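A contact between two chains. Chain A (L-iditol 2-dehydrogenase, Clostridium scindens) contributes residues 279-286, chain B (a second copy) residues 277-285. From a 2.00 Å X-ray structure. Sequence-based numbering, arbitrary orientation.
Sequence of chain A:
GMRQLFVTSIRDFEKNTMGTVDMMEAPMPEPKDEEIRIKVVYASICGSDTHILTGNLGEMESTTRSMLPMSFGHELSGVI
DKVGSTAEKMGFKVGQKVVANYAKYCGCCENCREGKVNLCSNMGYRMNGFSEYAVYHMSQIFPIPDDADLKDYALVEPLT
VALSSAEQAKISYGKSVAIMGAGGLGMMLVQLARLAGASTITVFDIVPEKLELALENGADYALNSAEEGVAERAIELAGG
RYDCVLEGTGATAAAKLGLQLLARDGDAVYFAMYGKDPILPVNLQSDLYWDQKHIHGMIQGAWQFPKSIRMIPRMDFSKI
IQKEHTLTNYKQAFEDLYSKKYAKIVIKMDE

Chain A, residues 279-286: ILPVNLQS
Chain B, residues 277-285: DPILPVNLQ

The most unusual feature of this contact is a proline facing its own copy at the centre of a two-chain antiparallel sheet: Pro A281 pairs with Pro B281, CA to CA 4.4 Å, the closest pair in the register. Proline has no amide hydrogen to donate, but Pro A281 and Pro B281 form a non-hydrogen-bonded pair, so the ladder loses nothing there.

Strand 279-283 of each chain runs at 151° to its counterpart, with the axes 4.5 Å apart at closest approach. The register sums to 562: Ile A279 lies across from Asn B283 and Asn A283 from Ile B279 (CA-CA 4.8 Å for each pair), while Leu A280 faces Val B282 and Val A282 faces Leu B280 (CA-CA 5.0 Å for each). Phi/psi values are extended and match between the copies: -99/127, -105/110, -78/121, -106/132 and -90/113 from 279 to 283.

Four backbone hydrogen bonds fix this register, all 2.8 Å with N-H...O angles of 161-164°: Leu A280 N to Val B282 O, Val B282 N to Leu A280 O, Val A282 N to Leu B280 O, and Leu B280 N to Val A282 O. Between the two rings of bonds, Leu A280 O and Leu B280 O come within 3.4 Å, two acceptors with no bond between them. CA-H...O contacts supplement the ladder, Ile A279 CA to Val B282 O and Ile B279 CA to Val A282 O each measuring 3.4 Å.

Leu A280, Leu B280, Val A282 and Val B282 share one sheet face. Val A282 CG2 meets Val B282 CG2 at 3.8 Å, both valines having chi1 t (174°). Leu A280 and Leu B280 are t,p, and Leu A284 and Leu B284, m,t at phi/psi -60/-39, reach across to Leu B280 and Leu A280: Leu A284 CD2 to Leu B280 CB and Leu B284 CD2 to Leu A280 CB are both 3.9 Å.

The other face carries Ile A279, Pro A281, Asn A283 and their chain B equivalents. Each isoleucine (m,m) packs diagonally on the C-gamma-exo proline of the other chain, with Ile A279 CG2 to Pro B281 CB and Pro A281 CB to Ile B279 CG2 both 3.8 Å.

At one end, Pro B278 (-86/65, C-gamma endo) extends the pairing into the start of the chain A helix at Leu A284: Leu A284 N donates to Pro B278 O at 2.8 Å and 163°. Asn A283, chi1 t and chi2 -57°, caps that helix, its OD1 accepting from Ser A286 N at 2.8 Å, while the same OD1 lies 3.6 Å from Pro B278 CG.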

# COMPACT_ATOMS: atom_id res chain seq x y z
N ILE A 279 5.44 -21.87 -20.47
CA ILE A 279 6.20 -20.63 -20.72
C ILE A 279 5.30 -19.50 -21.17
O ILE A 279 4.47 -19.68 -22.03
CB ILE A 279 7.31 -20.82 -21.72
CG1 ILE A 279 8.15 -22.02 -21.32
CG2 ILE A 279 8.17 -19.57 -21.85
CD1 ILE A 279 8.68 -21.92 -19.91
N LEU A 280 5.41 -18.36 -20.45
CA LEU A 280 4.89 -17.07 -20.86
C LEU A 280 6.06 -16.20 -21.34
O LEU A 280 6.90 -15.76 -20.55
CB LEU A 280 4.18 -16.40 -19.70
CG LEU A 280 3.54 -15.06 -20.01
CD1 LEU A 280 2.35 -15.23 -20.93
CD2 LEU A 280 3.12 -14.46 -18.75
N PRO A 281 6.13 -15.94 -22.65
CA PRO A 281 7.17 -15.09 -23.15
C PRO A 281 6.78 -13.66 -22.87
O PRO A 281 5.70 -13.22 -23.27
CB PRO A 281 7.16 -15.35 -24.65
CG PRO A 281 6.36 -16.56 -24.81
CD PRO A 281 5.36 -16.53 -23.75
N VAL A 282 7.62 -12.96 -22.14
CA VAL A 282 7.32 -11.60 -21.81
C VAL A 282 8.23 -10.78 -22.64
O VAL A 282 9.42 -11.06 -22.71
CB VAL A 282 7.52 -11.31 -20.33
CG1 VAL A 282 7.32 -9.84 -20.08
CG2 VAL A 282 6.50 -12.08 -19.53
N ASN A 283 7.66 -9.78 -23.30
CA ASN A 283 8.48 -8.87 -24.06
C ASN A 283 8.91 -7.72 -23.18
O ASN A 283 8.09 -6.90 -22.77
CB ASN A 283 7.74 -8.39 -25.29
CG ASN A 283 8.61 -7.59 -26.20
OD1 ASN A 283 9.19 -6.58 -25.82
ND2 ASN A 283 8.71 -8.04 -27.45
N LEU A 284 10.20 -7.65 -22.90
CA LEU A 284 10.76 -6.66 -21.99
C LEU A 284 10.51 -5.25 -22.45
O LEU A 284 10.26 -4.35 -21.64
CB LEU A 284 12.27 -6.91 -21.85
CG LEU A 284 12.55 -8.25 -21.14
CD1 LEU A 284 13.94 -8.64 -21.36
CD2 LEU A 284 12.26 -8.15 -19.64
N GLN A 285 10.59 -5.06 -23.75
CA GLN A 285 10.42 -3.74 -24.35
C GLN A 285 8.97 -3.34 -24.35
O GLN A 285 8.65 -2.27 -23.94
CB GLN A 285 10.94 -3.70 -25.80
CG GLN A 285 10.80 -2.33 -26.49
CD GLN A 285 11.85 -1.32 -26.00
OE1 GLN A 285 12.79 -1.66 -25.26
NE2 GLN A 285 11.69 -0.05 -26.41
N SER A 286 8.09 -4.19 -24.84
CA SER A 286 6.72 -3.70 -25.00
C SER A 286 5.82 -3.96 -23.78
O SER A 286 5.10 -3.06 -23.35
CB SER A 286 6.12 -4.28 -26.27
OG SER A 286 6.03 -5.66 -26.10
N ASP B 277 14.87 -8.90 -30.07
CA ASP B 277 14.50 -10.17 -29.46
C ASP B 277 14.51 -10.05 -27.92
O ASP B 277 15.15 -10.84 -27.24
CB ASP B 277 15.42 -11.33 -29.93
CG ASP B 277 15.62 -11.39 -31.49
OD1 ASP B 277 14.61 -11.35 -32.23
OD2 ASP B 277 16.79 -11.51 -31.96
N PRO B 278 13.82 -9.03 -27.38
CA PRO B 278 13.92 -8.82 -25.93
C PRO B 278 12.91 -9.67 -25.14
O PRO B 278 12.03 -9.11 -24.48
CB PRO B 278 13.64 -7.33 -25.79
CG PRO B 278 12.66 -7.05 -26.84
CD PRO B 278 12.97 -8.00 -28.02
N ILE B 279 13.04 -11.00 -25.21
CA ILE B 279 12.13 -11.95 -24.56
C ILE B 279 12.68 -12.46 -23.24
O ILE B 279 13.82 -12.84 -23.16
CB ILE B 279 11.78 -13.12 -25.45
CG1 ILE B 279 11.33 -12.61 -26.80
CG2 ILE B 279 10.71 -14.01 -24.82
CD1 ILE B 279 10.19 -11.63 -26.71
N LEU B 280 11.85 -12.33 -22.19
CA LEU B 280 12.02 -12.99 -20.91
C LEU B 280 11.00 -14.14 -20.82
O LEU B 280 9.80 -13.92 -20.70
CB LEU B 280 11.79 -12.01 -19.78
CG LEU B 280 12.00 -12.57 -18.38
CD1 LEU B 280 13.46 -12.88 -18.13
CD2 LEU B 280 11.52 -11.57 -17.42
N PRO B 281 11.49 -15.38 -20.88
CA PRO B 281 10.60 -16.50 -20.75
C PRO B 281 10.28 -16.68 -19.29
O PRO B 281 11.20 -16.81 -18.47
CB PRO B 281 11.42 -17.68 -21.25
CG PRO B 281 12.56 -17.08 -21.93
CD PRO B 281 12.84 -15.83 -21.22
N VAL B 282 9.01 -16.61 -18.96
CA VAL B 282 8.62 -16.74 -17.58
C VAL B 282 8.01 -18.08 -17.48
O VAL B 282 7.18 -18.45 -18.30
CB VAL B 282 7.65 -15.66 -17.15
CG1 VAL B 282 7.18 -15.94 -15.75
CG2 VAL B 282 8.36 -14.33 -17.16
N ASN B 283 8.43 -18.84 -16.47
CA ASN B 283 7.83 -20.12 -16.23
C ASN B 283 6.66 -19.96 -15.28
O ASN B 283 6.84 -19.64 -14.11
CB ASN B 283 8.85 -21.11 -15.69
CG ASN B 283 8.31 -22.49 -15.60
OD1 ASN B 283 7.31 -22.76 -14.94
ND2 ASN B 283 8.98 -23.42 -16.27
N LEU B 284 5.46 -20.19 -15.79
CA LEU B 284 4.23 -19.99 -15.05
C LEU B 284 4.16 -20.83 -13.80
O LEU B 284 3.66 -20.40 -12.76
CB LEU B 284 3.03 -20.30 -15.95
CG LEU B 284 2.93 -19.27 -17.10
CD1 LEU B 284 2.06 -19.79 -18.15
CD2 LEU B 284 2.41 -17.93 -16.60
N GLN B 285 4.65 -22.05 -13.92
CA GLN B 285 4.63 -23.02 -12.82
C GLN B 285 5.65 -22.66 -11.79
O GLN B 285 5.35 -22.61 -10.63
CB GLN B 285 4.90 -24.45 -13.32
CG GLN B 285 4.87 -25.51 -12.21
CD GLN B 285 3.43 -25.85 -11.75
OE1 GLN B 285 2.44 -25.42 -12.36
NE2 GLN B 285 3.32 -26.63 -10.67